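Local coordinates for protein endoglucanase, family GH5 (Zobellia galactanivorans, PDB 6GL2) that hydrolyses hemicellulose, probably cleaving mixed-linked glucan as an endoglucanase, with a TIM-barrel domain of glycoside hydrolase family 5, at residues 247-252 / 291-296; 80-85 / 135-140; 211-216 / 261-266. All coordinates share one frame; numbering follows the deposited sequence.

Contact 1. Residues 247-252 / 291-296; sequences ADKTAL and AEFYAR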
loop_
_atom_site.group_PDB
_atom_site.type_symbol
_atom_site.label_atom_id
_atom_site.label_comp_id
_atom_site.label_asym_id
_atom_site.label_seq_id
_atom_site.Cartn_x
_atom_site.Cartn_y
_atom_site.Cartn_z
ATOM N N ALA A 247 7.794 20.694 -18.154
ATOM C CA ALA A 247 8.903 20.171 -17.453
ATOM C C ALA A 247 8.346 19.244 -16.307
ATOM O O ALA A 247 8.933 18.186 -16.005
ATOM C CB ALA A 247 9.697 21.322 -16.814
ATOM N N ASP A 248 7.267 19.688 -15.668
ATOM C CA ASP A 248 6.568 18.911 -14.581
ATOM C C ASP A 248 6.083 17.598 -15.172
ATOM O O ASP A 248 6.341 16.510 -14.592
ATOM C CB ASP A 248 5.360 19.642 -14.044
ATOM C CG ASP A 248 5.709 20.855 -13.179
ATOM O OD1 ASP A 248 6.843 20.975 -12.643
ATOM O OD2 ASP A 248 4.796 21.698 -13.061
ATOM N N LYS A 249 5.420 17.616 -16.315
ATOM C CA LYS A 249 4.911 16.464 -16.962
ATOM C C LYS A 249 6.017 15.510 -17.330
ATOM O O LYS A 249 5.983 14.303 -17.034
ATOM C CB LYS A 249 4.043 16.820 -18.171
ATOM C CG LYS A 249 2.738 17.486 -17.759
ATOM C CD LYS A 249 1.932 17.962 -18.899
ATOM C CE LYS A 249 0.810 18.752 -18.328
ATOM N NZ LYS A 249 -0.335 18.872 -19.290
ATOM N N THR A 250 7.020 16.004 -18.055
ATOM C CA THR A 250 8.212 15.231 -18.381
ATOM C C THR A 250 8.921 14.554 -17.167
ATOM O O THR A 250 9.287 13.372 -17.277
ATOM C CB THR A 250 9.230 16.144 -19.178
ATOM O OG1 THR A 250 8.590 16.613 -20.377
ATOM C CG2 THR A 250 10.507 15.410 -19.502
ATOM N N ALA A 251 9.103 15.276 -16.074
ATOM C CA ALA A 251 9.714 14.726 -14.901
ATOM C C ALA A 251 8.868 13.590 -14.302
ATOM O O ALA A 251 9.418 12.564 -13.929
ATOM C CB ALA A 251 9.996 15.765 -13.883
ATOM N N LEU A 252 7.557 13.742 -14.308
ATOM C CA LEU A 252 6.699 12.664 -13.768
ATOM C C LEU A 252 6.655 11.439 -14.663
ATOM O O LEU A 252 6.749 10.309 -14.228
ATOM C CB LEU A 252 5.313 13.250 -13.508
ATOM C CG LEU A 252 4.268 12.307 -12.953
ATOM C CD1 LEU A 252 4.706 11.434 -11.774
ATOM C CD2 LEU A 252 3.023 13.063 -12.653
ATOM N N ALA A 291 -3.496 15.136 -10.393
ATOM C CA ALA A 291 -4.184 13.859 -10.213
ATOM C C ALA A 291 -4.556 13.249 -11.531
ATOM O O ALA A 291 -4.388 12.032 -11.773
ATOM C CB ALA A 291 -5.359 14.016 -9.217
ATOM N N GLU A 292 -5.156 14.091 -12.382
ATOM C CA GLU A 292 -5.573 13.630 -13.715
ATOM C C GLU A 292 -4.393 13.019 -14.497
ATOM O O GLU A 292 -4.486 11.966 -15.093
ATOM C CB GLU A 292 -6.116 14.866 -14.510
ATOM C CG GLU A 292 -7.550 15.339 -14.192
ATOM C CD GLU A 292 -7.951 16.660 -14.795
ATOM O OE1 GLU A 292 -7.048 17.376 -15.309
ATOM O OE2 GLU A 292 -9.175 17.017 -14.704
ATOM N N PHE A 293 -3.283 13.766 -14.480
ATOM C CA PHE A 293 -2.097 13.400 -15.296
ATOM C C PHE A 293 -1.390 12.137 -14.752
ATOM O O PHE A 293 -1.049 11.211 -15.424
ATOM C CB PHE A 293 -1.105 14.538 -15.327
ATOM C CG PHE A 293 0.023 14.324 -16.316
ATOM C CD1 PHE A 293 -0.075 14.695 -17.686
ATOM C CD2 PHE A 293 1.177 13.664 -15.927
ATOM C CE1 PHE A 293 0.980 14.481 -18.557
ATOM C CE2 PHE A 293 2.249 13.433 -16.844
ATOM C CZ PHE A 293 2.132 13.833 -18.151
ATOM N N TYR A 294 -1.278 12.152 -13.414
ATOM C CA TYR A 294 -0.609 11.011 -12.741
ATOM C C TYR A 294 -1.359 9.712 -13.021
ATOM O O TYR A 294 -0.820 8.676 -13.329
ATOM C CB TYR A 294 -0.441 11.412 -11.237
ATOM C CG TYR A 294 0.472 10.481 -10.418
ATOM C CD1 TYR A 294 0.110 9.165 -10.208
ATOM C CD2 TYR A 294 1.622 10.938 -9.819
ATOM C CE1 TYR A 294 0.893 8.302 -9.481
ATOM C CE2 TYR A 294 2.428 10.079 -9.090
ATOM C CZ TYR A 294 2.029 8.737 -8.861
ATOM O OH TYR A 294 2.827 7.875 -8.146
ATOM N N ALA A 295 -2.693 9.772 -12.723
ATOM C CA ALA A 295 -3.513 8.588 -12.816
ATOM C C ALA A 295 -3.512 8.062 -14.296
ATOM O O ALA A 295 -3.390 6.858 -14.543
ATOM C CB ALA A 295 -4.937 8.839 -12.320
ATOM N N ARG A 296 -3.641 8.972 -15.253
ATOM C CA ARG A 296 -3.622 8.632 -16.698
ATOM C C ARG A 296 -2.267 7.963 -17.013
ATOM O O ARG A 296 -2.222 6.968 -17.685
ATOM C CB ARG A 296 -3.880 9.873 -17.561
ATOM C CG ARG A 296 -3.550 9.763 -19.064
ATOM C CD ARG A 296 -3.740 11.104 -19.822
ATOM N NE ARG A 296 -3.655 10.881 -21.274
ATOM C CZ ARG A 296 -4.706 10.714 -22.086
ATOM N NH1 ARG A 296 -5.929 10.926 -21.666
ATOM N NH2 ARG A 296 -4.494 10.448 -23.369
#

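Contact 2. Residues 80-85 / 135-140; sequences IEANWL and ANRFKT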
loop_
_atom_site.group_PDB
_atom_site.type_symbol
_atom_site.label_atom_id
_atom_site.label_comp_id
_atom_site.label_asym_id
_atom_site.label_seq_id
_atom_site.Cartn_x
_atom_site.Cartn_y
_atom_site.Cartn_z
ATOM N N ILE A 80 -1.971 -12.368 17.956
ATOM C CA ILE A 80 -2.737 -11.198 17.563
ATOM C C ILE A 80 -4.094 -11.264 18.232
ATOM O O ILE A 80 -4.788 -12.327 18.142
ATOM C CB ILE A 80 -2.914 -11.139 16.012
ATOM C CG1 ILE A 80 -1.563 -11.127 15.266
ATOM C CG2 ILE A 80 -3.737 -9.898 15.650
ATOM C CD1 ILE A 80 -1.697 -11.189 13.744
ATOM N N GLU A 81 -4.565 -10.185 18.817
ATOM C CA GLU A 81 -5.866 -10.177 19.439
ATOM C C GLU A 81 -6.953 -10.500 18.437
ATOM O O GLU A 81 -7.038 -9.883 17.386
ATOM C CB GLU A 81 -6.102 -8.814 20.116
ATOM C CG GLU A 81 -5.109 -8.442 21.222
ATOM C CD GLU A 81 -5.320 -7.020 21.746
ATOM O OE1 GLU A 81 -6.131 -6.271 21.190
ATOM O OE2 GLU A 81 -4.650 -6.631 22.724
ATOM N N ALA A 82 -7.814 -11.439 18.799
ATOM C CA ALA A 82 -8.880 -11.869 17.924
ATOM C C ALA A 82 -9.843 -10.779 17.533
ATOM O O ALA A 82 -10.236 -10.707 16.374
ATOM C CB ALA A 82 -9.596 -13.035 18.575
ATOM N N ASN A 83 -10.131 -9.909 18.468
ATOM C CA ASN A 83 -11.048 -8.889 18.144
ATOM C C ASN A 83 -10.511 -7.827 17.176
ATOM O O ASN A 83 -11.309 -7.154 16.526
ATOM C CB ASN A 83 -11.711 -8.284 19.402
ATOM C CG ASN A 83 -10.750 -7.577 20.340
ATOM O OD1 ASN A 83 -9.541 -7.523 20.151
ATOM N ND2 ASN A 83 -11.344 -6.991 21.409
ATOM N N TRP A 84 -9.195 -7.694 17.123
ATOM C CA TRP A 84 -8.548 -6.825 16.132
ATOM C C TRP A 84 -8.670 -7.445 14.748
ATOM O O TRP A 84 -9.032 -6.758 13.779
ATOM C CB TRP A 84 -7.127 -6.556 16.573
ATOM C CG TRP A 84 -6.426 -5.565 15.687
ATOM C CD1 TRP A 84 -5.376 -5.781 14.866
ATOM C CD2 TRP A 84 -6.771 -4.171 15.543
ATOM N NE1 TRP A 84 -4.958 -4.624 14.293
ATOM C CE2 TRP A 84 -5.803 -3.608 14.629
ATOM C CE3 TRP A 84 -7.724 -3.369 16.047
ATOM C CZ2 TRP A 84 -5.779 -2.246 14.355
ATOM C CZ3 TRP A 84 -7.710 -1.999 15.712
ATOM C CH2 TRP A 84 -6.769 -1.463 14.892
ATOM N N LEU A 85 -8.345 -8.738 14.647
ATOM C CA LEU A 85 -8.596 -9.427 13.397
ATOM C C LEU A 85 -10.043 -9.287 12.965
ATOM O O LEU A 85 -10.283 -9.183 11.764
ATOM C CB LEU A 85 -8.163 -10.890 13.487
ATOM C CG LEU A 85 -6.676 -11.147 13.515
ATOM C CD1 LEU A 85 -6.307 -12.504 14.076
ATOM C CD2 LEU A 85 -6.085 -11.077 12.152
ATOM N N ALA A 135 -2.466 -14.597 7.687
ATOM C CA ALA A 135 -2.786 -15.405 6.589
ATOM C C ALA A 135 -3.831 -16.468 6.966
ATOM O O ALA A 135 -4.736 -16.759 6.179
ATOM C CB ALA A 135 -1.480 -16.091 6.124
ATOM N N ASN A 136 -3.712 -17.096 8.145
ATOM C CA ASN A 136 -4.688 -18.124 8.509
ATOM C C ASN A 136 -6.069 -17.529 8.751
ATOM O O ASN A 136 -7.042 -18.157 8.351
ATOM C CB ASN A 136 -4.176 -18.962 9.702
ATOM C CG ASN A 136 -3.181 -20.061 9.261
ATOM O OD1 ASN A 136 -3.358 -20.560 8.145
ATOM N ND2 ASN A 136 -2.264 -20.452 10.091
ATOM N N ARG A 137 -6.168 -16.287 9.261
ATOM C CA ARG A 137 -7.471 -15.718 9.416
ATOM C C ARG A 137 -8.176 -15.603 8.090
ATOM O O ARG A 137 -9.386 -15.819 8.009
ATOM C CB ARG A 137 -7.397 -14.344 10.118
ATOM C CG ARG A 137 -8.706 -13.631 10.087
ATOM C CD ARG A 137 -9.806 -14.286 10.850
ATOM N NE ARG A 137 -9.718 -14.162 12.297
ATOM C CZ ARG A 137 -10.517 -13.480 13.077
ATOM N NH1 ARG A 137 -11.376 -12.611 12.612
ATOM N NH2 ARG A 137 -10.341 -13.536 14.403
ATOM N N PHE A 138 -7.425 -15.192 7.053
ATOM C CA PHE A 138 -7.972 -14.887 5.782
ATOM C C PHE A 138 -7.880 -15.955 4.696
ATOM O O PHE A 138 -8.077 -15.735 3.519
ATOM C CB PHE A 138 -7.379 -13.565 5.280
ATOM C CG PHE A 138 -7.803 -12.357 6.126
ATOM C CD1 PHE A 138 -9.076 -11.838 5.946
ATOM C CD2 PHE A 138 -7.009 -11.819 7.093
ATOM C CE1 PHE A 138 -9.531 -10.803 6.733
ATOM C CE2 PHE A 138 -7.480 -10.773 7.923
ATOM C CZ PHE A 138 -8.745 -10.268 7.702
ATOM N N LYS A 139 -7.478 -17.141 5.110
ATOM C CA LYS A 139 -7.105 -18.213 4.180
ATOM C C LYS A 139 -8.142 -18.659 3.228
ATOM O O LYS A 139 -7.835 -18.907 2.061
ATOM C CB LYS A 139 -6.612 -19.428 4.951
ATOM C CG LYS A 139 -6.036 -20.568 4.086
ATOM C CD LYS A 139 -4.888 -21.355 4.796
ATOM C CE LYS A 139 -5.340 -22.055 6.041
ATOM N NZ LYS A 139 -4.282 -22.851 6.716
ATOM N N THR A 140 -9.403 -18.582 3.592
ATOM C CA THR A 140 -10.463 -19.085 2.697
ATOM C C THR A 140 -10.954 -18.043 1.753
ATOM O O THR A 140 -11.789 -18.310 0.867
ATOM C CB THR A 140 -11.629 -19.654 3.445
ATOM O OG1 THR A 140 -12.338 -18.630 4.176
ATOM C CG2 THR A 140 -11.192 -20.865 4.302
#

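Contact 3. Residues 211-216 / 261-266; sequences NDYLVP and DKFIVE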
loop_
_atom_site.group_PDB
_atom_site.type_symbol
_atom_site.label_atom_id
_atom_site.label_comp_id
_atom_site.label_asym_id
_atom_site.label_seq_id
_atom_site.Cartn_x
_atom_site.Cartn_y
_atom_site.Cartn_z
ATOM N N ASN A 211 17.292 -1.541 -7.785
ATOM C CA ASN A 211 18.295 -2.477 -8.276
ATOM C C ASN A 211 18.477 -3.663 -7.305
ATOM O O ASN A 211 18.695 -4.802 -7.741
ATOM C CB ASN A 211 19.612 -1.706 -8.586
ATOM C CG ASN A 211 19.486 -0.736 -9.832
ATOM O OD1 ASN A 211 18.726 -1.005 -10.786
ATOM N ND2 ASN A 211 20.255 0.386 -9.834
ATOM N N ASP A 212 18.292 -3.407 -5.981
ATOM C CA ASP A 212 18.511 -4.426 -4.967
ATOM C C ASP A 212 17.269 -5.230 -4.610
ATOM O O ASP A 212 17.387 -6.178 -3.835
ATOM C CB ASP A 212 19.131 -3.799 -3.745
ATOM C CG ASP A 212 20.625 -3.468 -3.944
ATOM O OD1 ASP A 212 21.179 -3.756 -5.031
ATOM O OD2 ASP A 212 21.191 -2.886 -3.019
ATOM N N TYR A 213 16.133 -4.947 -5.202
ATOM C CA TYR A 213 14.908 -5.628 -4.885
ATOM C C TYR A 213 14.944 -7.082 -5.284
ATOM O O TYR A 213 15.318 -7.394 -6.438
ATOM C CB TYR A 213 13.853 -4.929 -5.686
ATOM C CG TYR A 213 12.464 -5.514 -5.610
ATOM C CD1 TYR A 213 11.699 -5.270 -4.500
ATOM C CD2 TYR A 213 11.914 -6.255 -6.638
ATOM C CE1 TYR A 213 10.395 -5.760 -4.407
ATOM C CE2 TYR A 213 10.623 -6.775 -6.546
ATOM C CZ TYR A 213 9.860 -6.486 -5.393
ATOM O OH TYR A 213 8.530 -6.977 -5.378
ATOM N N LEU A 214 14.498 -7.974 -4.427
ATOM C CA LEU A 214 14.408 -9.368 -4.674
ATOM C C LEU A 214 13.016 -9.892 -4.409
ATOM O O LEU A 214 12.468 -9.697 -3.314
ATOM C CB LEU A 214 15.391 -10.203 -3.804
ATOM C CG LEU A 214 16.860 -9.916 -4.112
ATOM C CD1 LEU A 214 17.704 -10.578 -3.014
ATOM C CD2 LEU A 214 17.235 -10.431 -5.496
ATOM N N VAL A 215 12.455 -10.648 -5.312
ATOM C CA VAL A 215 11.180 -11.323 -5.093
ATOM C C VAL A 215 11.466 -12.699 -4.468
ATOM O O VAL A 215 12.200 -13.539 -5.054
ATOM C CB VAL A 215 10.410 -11.558 -6.413
ATOM C CG1 VAL A 215 9.152 -12.376 -6.189
ATOM C CG2 VAL A 215 10.063 -10.222 -7.045
ATOM N N PRO A 216 10.986 -12.980 -3.255
ATOM C CA PRO A 216 11.228 -14.245 -2.612
ATOM C C PRO A 216 10.865 -15.413 -3.492
ATOM O O PRO A 216 9.765 -15.494 -4.048
ATOM C CB PRO A 216 10.337 -14.190 -1.356
ATOM C CG PRO A 216 10.243 -12.743 -1.064
ATOM C CD PRO A 216 10.190 -12.055 -2.387
ATOM N N ASP A 261 10.294 0.598 -16.682
ATOM C CA ASP A 261 11.482 -0.030 -17.329
ATOM C C ASP A 261 12.139 -1.121 -16.501
ATOM O O ASP A 261 12.556 -2.180 -16.998
ATOM C CB ASP A 261 12.473 1.031 -17.783
ATOM C CG ASP A 261 11.933 1.916 -18.916
ATOM O OD1 ASP A 261 10.919 1.590 -19.545
ATOM O OD2 ASP A 261 12.594 2.990 -19.140
ATOM N N LYS A 262 12.215 -0.884 -15.179
ATOM C CA LYS A 262 12.867 -1.834 -14.266
ATOM C C LYS A 262 11.929 -3.013 -14.045
ATOM O O LYS A 262 12.267 -4.140 -14.261
ATOM C CB LYS A 262 13.246 -1.210 -12.925
ATOM C CG LYS A 262 13.840 -2.190 -11.934
ATOM C CD LYS A 262 15.217 -2.587 -12.490
ATOM C CE LYS A 262 16.154 -3.357 -11.575
ATOM N NZ LYS A 262 17.453 -3.510 -12.332
ATOM N N PHE A 263 10.717 -2.757 -13.533
ATOM C CA PHE A 263 9.856 -3.849 -13.081
ATOM C C PHE A 263 9.073 -4.531 -14.194
ATOM O O PHE A 263 9.005 -5.743 -14.214
ATOM C CB PHE A 263 8.924 -3.382 -11.968
ATOM C CG PHE A 263 9.674 -2.886 -10.746
ATOM C CD1 PHE A 263 10.462 -3.761 -10.055
ATOM C CD2 PHE A 263 9.535 -1.606 -10.229
ATOM C CE1 PHE A 263 11.117 -3.326 -8.917
ATOM C CE2 PHE A 263 10.172 -1.198 -9.038
ATOM C CZ PHE A 263 10.980 -2.074 -8.419
ATOM N N ILE A 264 8.377 -3.747 -14.965
ATOM C CA ILE A 264 7.502 -4.275 -15.975
ATOM C C ILE A 264 8.274 -4.874 -17.178
ATOM O O ILE A 264 7.973 -6.002 -17.609
ATOM C CB ILE A 264 6.488 -3.216 -16.493
ATOM C CG1 ILE A 264 5.601 -2.700 -15.299
ATOM C CG2 ILE A 264 5.659 -3.808 -17.678
ATOM C CD1 ILE A 264 4.699 -1.551 -15.549
ATOM N N VAL A 265 9.216 -4.103 -17.674
ATOM C CA VAL A 265 10.008 -4.530 -18.887
ATOM C C VAL A 265 11.131 -5.456 -18.411
ATOM O O VAL A 265 11.107 -6.656 -18.710
ATOM C CB VAL A 265 10.494 -3.310 -19.667
ATOM C CG1 VAL A 265 11.441 -3.745 -20.818
ATOM C CG2 VAL A 265 9.353 -2.449 -20.131
ATOM N N GLU A 266 12.090 -4.978 -17.666
ATOM C CA GLU A 266 13.212 -5.840 -17.331
ATOM C C GLU A 266 12.832 -7.071 -16.486
ATOM O O GLU A 266 13.307 -8.179 -16.727
ATOM C CB GLU A 266 14.330 -5.037 -16.677
ATOM C CG GLU A 266 15.529 -5.848 -16.184
ATOM C CD GLU A 266 16.308 -5.155 -15.062
ATOM O OE1 GLU A 266 16.753 -3.984 -15.310
ATOM O OE2 GLU A 266 16.430 -5.782 -13.939
#

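Contact 1. Residues 247-252 / 291-296
Phe293 sets its CG anti to the backbone N (chi1 -171°), which carries the ring across to Lys249, while Leu252, with chi1 at 180°, reaches back to Phe293 and its neighbour Tyr294. The lysine contributes its aliphatic part, not its charge. Its chain runs extended beyond CG over one face of the phenylalanine ring, and CG lies 3.8 Å from the ring centroid of Phe293, a CH-pi contact. Nearer the backbone, Lys249 CB closes to 3.5 Å on Phe293 CZ, so the methylenes follow the outer rim of the ring.

Leu252 turns both methyl groups to the aromatic residues. Leu252 CD2 sits near the ring plane at the edge of Phe293, 3.8 Å from Phe293 CD2, and also touches Tyr294; Leu252 CD1 meets Tyr294 alone of the two, approaching obliquely to 3.7 Å from Tyr294 CD2. These residues fill the space between helices 246-266 and 284-301, consecutive outer helices of the (beta/alpha)8 barrel, which flank strand 271-276 in sequence. Over these segments the axes come no closer than 11.0 Å and cross at -29°, and large side chains bridge the gap; no hydrogen bond crosses between the segments. An alanine in place of Phe293 is likely to leave the methylenes of Lys249 without their apolar platform and to open a gap beside Leu252 CD2.

Surrounding aromatic residues extend the packing: the Phe293 ring also meets Trp243, and Tyr294 stacks with Trp276 while its buried OH is hydrogen-bonded to Ser228 O. One residue before Lys249, Asp248 turns its carboxylate from the interface. Its OD2 accepts hydrogen bonds from Gly244 N and Thr245 N, and Asp248 is one of the residues that bind magnesium in this enzyme, although no metal is bound in this model.

Contact 2. Residues 80-85 / 135-140
Apolar packing between Leu85 and Arg137 is the principal element here, and it uses the flat end of the arginine. Leu85 CB stands over the centre of one face of the guanidinium, 3.4 Å above the plane of that group and 3.5 Å from Arg137 CZ. Two bends put the group there: the Arg137 chain leaves its helix with CG anti to the backbone N, then turns at chi2 (65°) and again at chi3 (75°), folding back across the leucine instead of extending past it. The two side chains therefore meet at a slant, the methylene of one against the planar head of the other. The branched end of Leu85 continues toward the backbone of the other segment, where its CD2 lies 4.1 Å from Arg137 CB. The same methyl approaches Phe138 more loosely, with Leu85 CD2 at 4.5 Å from Phe138 CE2. Phe138 in turn receives Arg137 CG over one face of its ring, so leucine, arginine and phenylalanine pack as one continuous group.

Charge pairing fixes the far end of the arginine. Its NH1 forms salt bridges with Asp86 and Glu89, both on the helix that Leu85 belongs to; the methylene of Leu85 covers a face of the cation while Asp86 and Glu89 pair with NH1 and probably offset its positive charge. On the other terminal nitrogen, Arg137 NH2 comes to 3.4 Å from Ala82 O, a turn before Leu85.

The first turn of helix 82-96 thus meets the last turn of helix 117-137, with Phe138 reaching Leu145 and Phe147 of the following strand: the packing of successive outer helices against each other and the barrel wall that characterises the TIM-barrel fold.

Contact 3. Residues 211-216 / 261-266
Tyr213 and Phe263 join the helix-to-strand returns of two successive beta-alpha units of the TIM barrel: Tyr213 lies where the chain leaves the short helix 207-212 on its way to strand 222-227, and Phe263 lies near the end of helix 246-266, which leads on to strand 271-276. The rings form a T-shaped pair. Phe263 directs its edge toward the face of Tyr213, with centroids 5.4 Å apart and planes at 78°; the nearest carbons, Phe263 CE1 and Tyr213 CD2, are separated by 3.8 Å. Both rings also touch Val224, one of the strand residues beneath them, and Tyr213 OH is hydrogen-bonded to Val198 O.

Beside the aromatic pair runs a polar link. Lys262, CG anti to its backbone N and the chain bent at chi2 (69°), sends its ammonium outward to Asn211. NZ donates to Asn211 OD1 at 3.2 Å, with a C=O...N angle of 141°. The same nitrogen makes a salt bridge to Glu266 one helical turn on, 3.0 Å from OE2 on its syn side, with a weak second bond to OE1. In this last stretch the helix widens into a pi-type turn, closed by Glu266 N bonding to Asp261 O at 2.9 Å.

The lysine is thus shared between a carboxylate of its own helix and an amide across the contact. The salt bridge probably steadies the ammonium for Asn211, so that the more solvent-exposed side, at Asn211, is tied by a charge-assisted hydrogen bond while the inner part relies on aromatic and apolar packing.

All three contacts belong to the outer layer of the same barrel. Contacts 1 and 3 both use helix 246-266, at its beginning and its end; their centres are 23 Å apart and their nearest atoms about 11 Å, and the helix thus takes part in a different contact near each end. Contact 2 lies across the centre of the chain from contact 1, with 39 Å between centres, and 31 Å from contact 3. Among them, contact 1 alone includes a residue of the magnesium site, Asp248; its Leu252 side chain is about 12 Å from that of Asp240, another residue of that site, which is unoccupied in this model. Contacts 2 and 3 lie away from it.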